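Local structure of transaminase (Bacillus megaterium, 5G0A) at residues 161-166 and 408-413; 400-405 and 436-441. The protein catalyses S-selective amino-group transfer as a pyridoxal-5'-phosphate-dependent omega-transaminase of aminotransferase class III. All coordinates share one frame; numbering follows the deposited sequence.

Interaction 1: residues 161-166 and 408-413; sequences LRSYRS and FTHGMN
Tyr164 and His410 form an offset edge-to-face aromatic pair where two loops of the chain meet beside the subunit interface. The edge of His410 points toward the face of Tyr164, with centroids 5.1 Å apart and planes at 84°. His410 CE1 comes closest, 3.6 Å from Tyr164 CE2 and equally near CZ, and His410 NE2 lies by the Tyr164 hydroxyl. Phe25 packs against both rings. The side chain of Tyr164 is about 9 Å from a bound pyridoxal phosphate, outside direct contact.

Ser163 meets both Phe408 and His410. Its chi1 of 52° places OG between the backbone N and the carbonyl carbon. From there OG donates to a water at 2.7 Å from Ser163 OG, and the water donates to Phe408 O, also at 2.7 Å. The same OG lies 3.5 Å from Phe408 CE1, approaching the ring obliquely. At the other end, Thr409 CG2 sits over the centre of one face of the Arg162 guanidinium, 3.7 Å from Arg162 CZ. Thr409 OG1 accepts from Gly411 N at 3.1 Å, an ST turn, and is also hydrogen-bonded to Glu174.

The two segments thus meet through a water bridge, a methyl over a guanidinium and a ring pair, and Arg162 NH1 also donates to the carbonyl of Asn407 beside them. His410 ND1 is hydrogen-bonded to Glu326 of the second subunit. That carboxylate would be expected to polarise the imidazole and may raise its basicity.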
loop_
_atom_site.group_PDB
_atom_site.type_symbol
_atom_site.label_atom_id
_atom_site.label_comp_id
_atom_site.label_asym_id
_atom_site.label_seq_id
_atom_site.Cartn_x
_atom_site.Cartn_y
_atom_site.Cartn_z
ATOM N N LEU B 161 -14.851 9.176 -7.954
ATOM C CA LEU B 161 -15.896 9.214 -8.965
ATOM C C LEU B 161 -15.623 8.017 -9.853
ATOM O O LEU B 161 -14.662 8.020 -10.607
ATOM C CB LEU B 161 -15.820 10.534 -9.756
ATOM C CG LEU B 161 -16.979 10.798 -10.724
ATOM C CD1 LEU B 161 -18.291 10.892 -9.967
ATOM C CD2 LEU B 161 -16.718 12.070 -11.513
ATOM N N ARG B 162 -16.464 6.983 -9.730
ATOM C CA ARG B 162 -16.194 5.645 -10.280
ATOM C C ARG B 162 -15.884 5.633 -11.776
ATOM O O ARG B 162 -15.047 4.854 -12.247
ATOM C CB ARG B 162 -17.413 4.750 -10.026
ATOM C CG ARG B 162 -17.179 3.282 -10.286
ATOM C CD ARG B 162 -18.424 2.500 -9.913
ATOM N NE ARG B 162 -18.274 1.081 -10.221
ATOM C CZ ARG B 162 -19.290 0.263 -10.477
ATOM N NH1 ARG B 162 -20.542 0.735 -10.507
ATOM N NH2 ARG B 162 -19.053 -1.027 -10.724
ATOM N N SER B 163 -16.564 6.513 -12.504
ATOM C CA SER B 163 -16.533 6.546 -13.956
ATOM C C SER B 163 -15.395 7.380 -14.530
ATOM O O SER B 163 -15.283 7.521 -15.745
ATOM C CB SER B 163 -17.871 7.097 -14.490
ATOM O OG SER B 163 -18.214 8.338 -13.875
ATOM N N TYR B 164 -14.547 7.923 -13.664
ATOM C CA TYR B 164 -13.490 8.806 -14.123
ATOM C C TYR B 164 -12.123 8.461 -13.543
ATOM O O TYR B 164 -11.282 9.341 -13.372
ATOM C CB TYR B 164 -13.879 10.275 -13.856
ATOM C CG TYR B 164 -14.814 10.796 -14.920
ATOM C CD1 TYR B 164 -14.309 11.357 -16.095
ATOM C CD2 TYR B 164 -16.195 10.691 -14.776
ATOM C CE1 TYR B 164 -15.159 11.815 -17.088
ATOM C CE2 TYR B 164 -17.052 11.158 -15.765
ATOM C CZ TYR B 164 -16.524 11.706 -16.915
ATOM O OH TYR B 164 -17.352 12.168 -17.912
ATOM N N ARG B 165 -11.878 7.172 -13.296
ATOM C CA ARG B 165 -10.621 6.757 -12.693
ATOM C C ARG B 165 -9.692 6.015 -13.667
ATOM O O ARG B 165 -8.906 5.164 -13.259
ATOM C CB ARG B 165 -10.908 5.925 -11.434
ATOM C CG ARG B 165 -11.451 6.738 -10.262
ATOM C CD ARG B 165 -11.820 5.842 -9.073
ATOM N NE ARG B 165 -10.751 4.892 -8.762
ATOM C CZ ARG B 165 -9.610 5.209 -8.150
ATOM N NH1 ARG B 165 -9.408 6.445 -7.719
ATOM N NH2 ARG B 165 -8.684 4.273 -7.947
ATOM N N SER B 166 -9.770 6.366 -14.955
ATOM C CA SER B 166 -8.832 5.852 -15.978
ATOM C C SER B 166 -8.800 4.333 -16.155
ATOM O O SER B 166 -7.811 3.774 -16.635
ATOM C CB SER B 166 -7.419 6.391 -15.729
ATOM O OG SER B 166 -7.461 7.813 -15.636
ATOM N N PHE B 408 -22.581 5.134 -11.641
ATOM C CA PHE B 408 -22.651 4.484 -12.959
ATOM C C PHE B 408 -21.252 4.347 -13.563
ATOM O O PHE B 408 -20.291 4.913 -13.036
ATOM C CB PHE B 408 -23.591 5.262 -13.915
ATOM C CG PHE B 408 -22.886 6.297 -14.772
ATOM C CD1 PHE B 408 -22.145 7.325 -14.192
ATOM C CD2 PHE B 408 -22.968 6.237 -16.167
ATOM C CE1 PHE B 408 -21.487 8.257 -14.983
ATOM C CE2 PHE B 408 -22.324 7.177 -16.963
ATOM C CZ PHE B 408 -21.580 8.182 -16.371
ATOM N N THR B 409 -21.141 3.585 -14.650
ATOM C CA THR B 409 -19.904 3.511 -15.422
ATOM C C THR B 409 -20.229 3.840 -16.881
ATOM O O THR B 409 -21.400 3.790 -17.296
ATOM C CB THR B 409 -19.218 2.125 -15.357
ATOM O OG1 THR B 409 -19.900 1.203 -16.214
ATOM C CG2 THR B 409 -19.179 1.575 -13.918
ATOM N N HIS B 410 -19.200 4.164 -17.658
ATOM C CA HIS B 410 -19.389 4.421 -19.080
ATOM C C HIS B 410 -19.630 3.144 -19.902
ATOM O O HIS B 410 -19.733 3.197 -21.126
ATOM C CB HIS B 410 -18.226 5.244 -19.652
ATOM C CG HIS B 410 -18.193 6.659 -19.158
ATOM N ND1 HIS B 410 -17.429 7.052 -18.080
ATOM C CD2 HIS B 410 -18.798 7.778 -19.618
ATOM C CE1 HIS B 410 -17.587 8.350 -17.877
ATOM N NE2 HIS B 410 -18.415 8.816 -18.800
ATOM N N GLY B 411 -19.725 2.007 -19.216
ATOM C CA GLY B 411 -20.119 0.739 -19.837
ATOM C C GLY B 411 -21.566 0.781 -20.306
ATOM O O GLY B 411 -21.959 0.012 -21.171
ATOM N N MET B 412 -22.348 1.693 -19.731
ATOM C CA MET B 412 -23.755 1.872 -20.088
ATOM C C MET B 412 -23.920 2.285 -21.545
ATOM O O MET B 412 -23.064 2.964 -22.113
ATOM C CB MET B 412 -24.393 2.960 -19.222
ATOM C CG MET B 412 -24.887 2.513 -17.864
ATOM S SD MET B 412 -26.012 3.745 -17.176
ATOM C CE MET B 412 -27.509 3.416 -18.111
ATOM N N ASN B 413 -25.043 1.880 -22.126
ATOM C CA ASN B 413 -25.466 2.353 -23.429
ATOM C C ASN B 413 -25.957 3.793 -23.290
ATOM O O ASN B 413 -26.836 4.070 -22.470
ATOM C CB ASN B 413 -26.575 1.442 -23.982
ATOM C CG ASN B 413 -26.725 1.539 -25.489
ATOM O OD1 ASN B 413 -26.584 2.611 -26.080
ATOM N ND2 ASN B 413 -27.032 0.413 -26.121
HETATM O O HOH W 1 -19.482 7.171 -11.754
#

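Interaction 2: residues 400-405 and 436-441; sequences PYVKLD and VMPNTM
Asn439 reaches across to 400-405 and is held there through both ends of its amide. Its CB lies 3.7 Å from Asp405 OD1. Chi1 of -52° sets CG anti to the carbonyl carbon, and Asn439 CG rests 3.7 Å from Pro400 CB. At the tip, Asn439 OD1 accepts from Val402 N at 3.2 Å. It also takes a bond from a water that accepts from Tyr401 N. ND2 uses both its hydrogens. Asn439 ND2 donates to Val402 O at 3.0 Å, in the carbonyl plane and on a lone pair. Asn439 ND2 also donates to Asp405 OD1 at 2.7 Å, with the bond nearly straight at 169°. This oxygen is met on its anti side, and the carboxylate and amide planes are only 14° apart. The amide therefore pairs with the N-H and C=O of one residue, Val402, much as a neighbouring backbone would. Val402 O also accepts from Asp405 N, closing a type I turn. A second water joins Asp405 OD1 to Asn439 N and lies close to Thr440 OG1.

Beside the amide, Val402 CB packs 4.0 Å from Pro438 CB. Val402 also touches Pro418 at the start of helix 418-427, and the backbone of Pro438 bonds to Thr419. Asn439 bonds through its backbone to Ile392, just before strand 440-443 runs antiparallel to strand 387-392.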
loop_
_atom_site.group_PDB
_atom_site.type_symbol
_atom_site.label_atom_id
_atom_site.label_comp_id
_atom_site.label_asym_id
_atom_site.label_seq_id
_atom_site.Cartn_x
_atom_site.Cartn_y
_atom_site.Cartn_z
ATOM N N PRO B 400 -35.131 9.575 -10.483
ATOM C CA PRO B 400 -34.198 9.419 -11.621
ATOM C C PRO B 400 -34.341 8.114 -12.434
ATOM O O PRO B 400 -34.737 7.073 -11.897
ATOM C CB PRO B 400 -32.814 9.463 -10.955
ATOM C CG PRO B 400 -33.041 9.973 -9.569
ATOM C CD PRO B 400 -34.422 9.535 -9.194
ATOM N N TYR B 401 -33.981 8.181 -13.714
ATOM C CA TYR B 401 -34.037 7.025 -14.624
ATOM C C TYR B 401 -32.915 6.010 -14.408
ATOM O O TYR B 401 -33.118 4.804 -14.575
ATOM C CB TYR B 401 -33.962 7.485 -16.080
ATOM C CG TYR B 401 -35.178 8.196 -16.639
ATOM C CD1 TYR B 401 -36.272 7.477 -17.133
ATOM C CD2 TYR B 401 -35.212 9.584 -16.727
ATOM C CE1 TYR B 401 -37.375 8.129 -17.678
ATOM C CE2 TYR B 401 -36.307 10.244 -17.266
ATOM C CZ TYR B 401 -37.385 9.516 -17.739
ATOM O OH TYR B 401 -38.465 10.188 -18.273
ATOM N N VAL B 402 -31.721 6.495 -14.074
ATOM C CA VAL B 402 -30.561 5.615 -13.960
ATOM C C VAL B 402 -30.242 5.393 -12.485
ATOM O O VAL B 402 -29.716 6.281 -11.818
ATOM C CB VAL B 402 -29.341 6.168 -14.742
ATOM C CG1 VAL B 402 -28.125 5.270 -14.570
ATOM C CG2 VAL B 402 -29.677 6.308 -16.218
ATOM N N LYS B 403 -30.575 4.204 -11.984
ATOM C CA LYS B 403 -30.540 3.927 -10.541
ATOM C C LYS B 403 -29.157 4.098 -9.913
ATOM O O LYS B 403 -29.046 4.671 -8.830
ATOM C CB LYS B 403 -31.076 2.526 -10.222
ATOM C CG LYS B 403 -31.491 2.366 -8.766
ATOM C CD LYS B 403 -31.496 0.917 -8.305
ATOM C CE LYS B 403 -32.027 0.821 -6.881
ATOM N NZ LYS B 403 -31.616 -0.436 -6.202
ATOM N N LEU B 404 -28.119 3.598 -10.588
ATOM C CA LEU B 404 -26.735 3.722 -10.097
ATOM C C LEU B 404 -26.261 5.169 -10.000
ATOM O O LEU B 404 -25.291 5.450 -9.296
ATOM C CB LEU B 404 -25.753 2.886 -10.938
ATOM C CG LEU B 404 -25.492 1.412 -10.580
ATOM C CD1 LEU B 404 -24.779 0.696 -11.727
ATOM C CD2 LEU B 404 -24.700 1.255 -9.283
ATOM N N ASP B 405 -26.957 6.078 -10.687
ATOM C CA ASP B 405 -26.720 7.528 -10.573
ATOM C C ASP B 405 -25.215 7.820 -10.676
ATOM O O ASP B 405 -24.592 7.424 -11.656
ATOM C CB ASP B 405 -27.354 8.088 -9.292
ATOM C CG ASP B 405 -27.401 9.616 -9.265
ATOM O OD1 ASP B 405 -27.823 10.242 -10.268
ATOM O OD2 ASP B 405 -27.039 10.188 -8.217
ATOM N N VAL B 436 -22.172 15.234 -17.480
ATOM C CA VAL B 436 -21.191 14.150 -17.335
ATOM C C VAL B 436 -21.775 12.943 -16.598
ATOM O O VAL B 436 -21.374 11.797 -16.834
ATOM C CB VAL B 436 -19.919 14.647 -16.625
ATOM C CG1 VAL B 436 -19.258 15.733 -17.450
ATOM C CG2 VAL B 436 -20.230 15.199 -15.251
ATOM N N MET B 437 -22.726 13.220 -15.712
ATOM C CA MET B 437 -23.426 12.201 -14.938
ATOM C C MET B 437 -24.747 11.903 -15.650
ATOM O O MET B 437 -25.259 12.750 -16.385
ATOM C CB MET B 437 -23.671 12.692 -13.505
ATOM C CG MET B 437 -22.403 12.869 -12.674
ATOM S SD MET B 437 -21.469 11.360 -12.320
ATOM C CE MET B 437 -20.063 11.492 -13.427
ATOM N N PRO B 438 -25.301 10.699 -15.443
ATOM C CA PRO B 438 -26.434 10.249 -16.258
ATOM C C PRO B 438 -27.763 10.964 -15.985
ATOM O O PRO B 438 -28.580 11.099 -16.907
ATOM C CB PRO B 438 -26.536 8.755 -15.915
ATOM C CG PRO B 438 -25.980 8.653 -14.534
ATOM C CD PRO B 438 -24.882 9.679 -14.459
ATOM N N ASN B 439 -27.981 11.412 -14.746
ATOM C CA ASN B 439 -29.236 12.095 -14.377
ATOM C C ASN B 439 -29.096 13.580 -14.097
ATOM O O ASN B 439 -30.008 14.193 -13.540
ATOM C CB ASN B 439 -29.847 11.463 -13.114
ATOM C CG ASN B 439 -29.990 9.967 -13.217
ATOM O OD1 ASN B 439 -30.629 9.456 -14.138
ATOM N ND2 ASN B 439 -29.397 9.251 -12.266
ATOM N N THR B 440 -27.958 14.170 -14.457
ATOM C CA THR B 440 -27.676 15.512 -13.996
ATOM C C THR B 440 -26.989 16.289 -15.085
ATOM O O THR B 440 -25.933 15.896 -15.560
ATOM C CB THR B 440 -26.756 15.501 -12.752
ATOM O OG1 THR B 440 -27.191 14.475 -11.837
ATOM C CG2 THR B 440 -26.763 16.869 -12.059
ATOM N N MET B 441 -27.605 17.383 -15.484
ATOM C CA MET B 441 -26.983 18.307 -16.405
ATOM C C MET B 441 -25.947 19.127 -15.682
ATOM O O MET B 441 -26.134 19.460 -14.521
ATOM C CB MET B 441 -28.048 19.235 -16.906
ATOM C CG MET B 441 -29.252 18.426 -17.296
ATOM S SD MET B 441 -29.241 18.333 -19.065
ATOM C CE MET B 441 -30.017 19.931 -19.226
HETATM O O HOH W 2 -33.099 11.047 -14.660
HETATM O O HOH W 3 -26.597 11.678 -12.210
#

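The four segments alternate along the chain: 161-166, 400-405, 408-413, then 436-441. The centres of the two interactions are 12 Å apart. Segments 400-405 and 408-413 belong to one long connection between strand 387-392 and helix 418-427. Interaction 2 ties its earlier part to the loop leading into strand 440-443, and interaction 1 ties its later part to the loop after helix 153-157. The contacts also touch directly: Phe408 CD1 packs 3.6 Å from Pro438 CD, and Met412 SD lies 3.7 Å from Val402 CG1. Together they join the C-terminal three-stranded sheet region to the 161-166 loop, which also meets the second subunit.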